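Local coordinates for oxysterol-binding protein homolog 3 (Saccharomyces cerevisiae, PDB 4IC4) that carries lipids such as sterols in a hydrophobic pocket and transfers them between membranes through the cytosol, in directional, phosphoinositide-coupled transport, at residues Pro83-Ala88 / Ser99-Ser104. Sequence-based numbering, arbitrary orientation.
Sequences PLLTKA and SAFAIS
This is buried apolar packing between two antiparallel helices of the OSBP-related domain, a helical hairpin lying against strands of its beta-barrel, away from the phosphoinositide site. After helix 83-88 the chain turns, and helix 94-104 runs back beside it, with 9.1 Å between the axes of segments 83-88 and 99-104 and 170° between their directions. Phe101, Leu84 and Leu85 share most of the contact. The CG of Phe101 is anti to the backbone N (chi1 176°), which swings the ring out between the helices so that one face meets Leu85. Leu85 CD1 sits 3.8 Å from the centroid of the Phe101 ring, almost on the normal, in a CH-pi contact, while Leu85 CD2 reaches the base of the ring, 3.6 Å from Phe101 CG. Leu84 reaches past the ring to the backbone. Its CD1 rests 3.6 Å from Phe101 N and also touches Ala100 CB, while Leu84 CB meets Phe101 CB at 4.1 Å; Trp283 of strand 281-284 packs on Leu84 as well. An alanine at Phe101 would remove the ring beneath both Leu85 methyls and would probably loosen the hold between the two helices. Ser104 lies at the margin, its OG 4.5 Å from Leu84 CD1, and turns its hydroxyl back into its own helix: Ser104 OG donates to Phe101 O at 2.7 Å, in the carbonyl plane and on a lone pair.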
ATOM      1  N   PRO A  83       5.126  -9.197 -10.454  1.00  9.69           N
ATOM      2  CA  PRO A  83       5.620  -9.871 -11.662  1.00 10.46           C
ATOM      3  C   PRO A  83       5.495  -9.009 -12.921  1.00 11.29           C
ATOM      4  O   PRO A  83       6.174  -9.254 -13.917  1.00 11.22           O
ATOM      5  CB  PRO A  83       4.771 -11.137 -11.720  1.00 10.86           C
ATOM      6  CG  PRO A  83       4.602 -11.464 -10.265  1.00 11.72           C
ATOM      7  CD  PRO A  83       4.294 -10.114  -9.650  1.00 11.02           C
ATOM      8  N   LEU A  84       4.621  -8.007 -12.882  1.00  9.84           N
ATOM      9  CA  LEU A  84       4.466  -7.107 -14.024  1.00  9.95           C
ATOM     10  C   LEU A  84       5.764  -6.336 -14.243  1.00 11.10           C
ATOM     11  O   LEU A  84       6.142  -6.040 -15.380  1.00 10.81           O
ATOM     12  CB  LEU A  84       3.329  -6.112 -13.775  1.00 10.76           C
ATOM     13  CG  LEU A  84       1.899  -6.644 -13.905  1.00 10.26           C
ATOM     14  CD1 LEU A  84       0.920  -5.600 -13.405  1.00 11.80           C
ATOM     15  CD2 LEU A  84       1.608  -6.993 -15.360  1.00 12.81           C
ATOM     16  N   LEU A  85       6.441  -5.999 -13.150  1.00 10.00           N
ATOM     17  CA  LEU A  85       7.703  -5.272 -13.247  1.00 10.06           C
ATOM     18  C   LEU A  85       8.769  -6.178 -13.841  1.00 11.63           C
ATOM     19  O   LEU A  85       9.567  -5.755 -14.683  1.00 11.62           O
ATOM     20  CB  LEU A  85       8.144  -4.777 -11.868  1.00 10.42           C
ATOM     21  CG  LEU A  85       7.169  -3.797 -11.208  1.00 10.13           C
ATOM     22  CD1 LEU A  85       7.704  -3.375  -9.848  1.00 11.21           C
ATOM     23  CD2 LEU A  85       6.965  -2.588 -12.116  1.00 12.33           C
ATOM     24  N   THR A  86       8.777  -7.433 -13.404  1.00 11.14           N
ATOM     25  CA  THR A  86       9.740  -8.395 -13.911  1.00 11.79           C
ATOM     26  C   THR A  86       9.505  -8.586 -15.410  1.00 12.32           C
ATOM     27  O   THR A  86      10.452  -8.605 -16.195  1.00 12.80           O
ATOM     28  CB  THR A  86       9.608  -9.733 -13.167  1.00 11.54           C
ATOM     29  OG1 THR A  86       9.858  -9.517 -11.772  1.00 11.45           O
ATOM     30  CG2 THR A  86      10.610 -10.753 -13.713  1.00 11.53           C
ATOM     31  N   LYS A  87       8.240  -8.699 -15.808  1.00 12.53           N
ATOM     32  CA  LYS A  87       7.914  -8.874 -17.222  1.00 13.43           C
ATOM     33  C   LYS A  87       8.325  -7.634 -18.009  1.00 14.36           C
ATOM     34  O   LYS A  87       8.765  -7.730 -19.158  1.00 15.55           O
ATOM     35  CB  LYS A  87       6.415  -9.122 -17.403  1.00 14.72           C
ATOM     36  CG  LYS A  87       5.999  -9.319 -18.854  1.00 16.91           C
ATOM     37  CD  LYS A  87       4.512  -9.622 -19.002  1.00 22.64           C
ATOM     38  CE  LYS A  87       4.139 -10.975 -18.416  1.00 25.78           C
ATOM     39  NZ  LYS A  87       4.283 -11.013 -16.937  1.00 27.87           N
ATOM     40  N   ALA A  88       8.187  -6.470 -17.382  1.00 13.44           N
ATOM     41  CA  ALA A  88       8.546  -5.216 -18.028  1.00 13.25           C
ATOM     42  C   ALA A  88      10.016  -5.202 -18.438  1.00 13.92           C
ATOM     43  O   ALA A  88      10.353  -4.730 -19.524  1.00 15.72           O
ATOM     44  CB  ALA A  88       8.243  -4.039 -17.093  1.00 12.78           C
ATOM     45  N   SER A  99       2.944   0.685 -16.512  1.00 12.34           N
ATOM     46  CA  SER A  99       1.664   1.371 -16.379  1.00 12.60           C
ATOM     47  C   SER A  99       0.632   0.429 -15.757  1.00 11.13           C
ATOM     48  O   SER A  99      -0.139   0.824 -14.882  1.00 11.80           O
ATOM     49  CB  SER A  99       1.170   1.852 -17.743  1.00 14.12           C
ATOM     50  OG  SER A  99       2.040   2.840 -18.270  1.00 13.89           O
ATOM     51  N   ALA A 100       0.617  -0.819 -16.213  1.00 10.94           N
ATOM     52  CA  ALA A 100      -0.313  -1.805 -15.671  1.00 10.11           C
ATOM     53  C   ALA A 100      -0.034  -1.957 -14.178  1.00  9.52           C
ATOM     54  O   ALA A 100      -0.956  -2.014 -13.359  1.00  9.99           O
ATOM     55  CB  ALA A 100      -0.131  -3.149 -16.382  1.00 10.97           C
ATOM     56  N   PHE A 101       1.244  -2.028 -13.828  1.00  9.72           N
ATOM     57  CA  PHE A 101       1.631  -2.164 -12.428  1.00  9.73           C
ATOM     58  C   PHE A 101       1.145  -0.969 -11.614  1.00  8.88           C
ATOM     59  O   PHE A 101       0.594  -1.133 -10.529  1.00 10.42           O
ATOM     60  CB  PHE A 101       3.152  -2.276 -12.302  1.00  8.72           C
ATOM     61  CG  PHE A 101       3.637  -2.324 -10.878  1.00  8.10           C
ATOM     62  CD1 PHE A 101       3.521  -3.494 -10.130  1.00  8.74           C
ATOM     63  CD2 PHE A 101       4.173  -1.192 -10.276  1.00  9.32           C
ATOM     64  CE1 PHE A 101       3.933  -3.531  -8.797  1.00  8.54           C
ATOM     65  CE2 PHE A 101       4.589  -1.220  -8.940  1.00  9.86           C
ATOM     66  CZ  PHE A 101       4.468  -2.395  -8.201  1.00 10.04           C
ATOM     67  N   ALA A 102       1.341   0.233 -12.150  1.00  9.90           N
ATOM     68  CA  ALA A 102       0.943   1.457 -11.463  1.00  9.17           C
ATOM     69  C   ALA A 102      -0.546   1.534 -11.147  1.00  9.47           C
ATOM     70  O   ALA A 102      -0.944   2.084 -10.120  1.00  9.88           O
ATOM     71  CB  ALA A 102       1.359   2.670 -12.287  1.00 10.45           C
ATOM     72  N   ILE A 103      -1.367   0.983 -12.034  1.00  9.97           N
ATOM     73  CA  ILE A 103      -2.813   0.995 -11.859  1.00 11.03           C
ATOM     74  C   ILE A 103      -3.326  -0.186 -11.032  1.00  9.85           C
ATOM     75  O   ILE A 103      -4.336  -0.072 -10.334  1.00 11.25           O
ATOM     76  CB  ILE A 103      -3.518   0.954 -13.237  1.00 14.92           C
ATOM     77  CG1 ILE A 103      -3.175   2.214 -14.034  1.00 15.40           C
ATOM     78  CG2 ILE A 103      -5.024   0.819 -13.060  1.00 17.62           C
ATOM     79  CD1 ILE A 103      -3.623   2.163 -15.486  1.00 21.38           C
ATOM     80  N   SER A 104      -2.616  -1.309 -11.098  1.00 10.80           N
ATOM     81  CA  SER A 104      -3.048  -2.530 -10.425  1.00 10.50           C
ATOM     82  C   SER A 104      -3.426  -2.453  -8.956  1.00  9.62           C
ATOM     83  O   SER A 104      -4.347  -3.149  -8.527  1.00 10.55           O
ATOM     84  CB  SER A 104      -2.004  -3.638 -10.611  1.00  9.67           C
ATOM     85  OG  SER A 104      -0.798  -3.343  -9.933  1.00 10.30           O
TER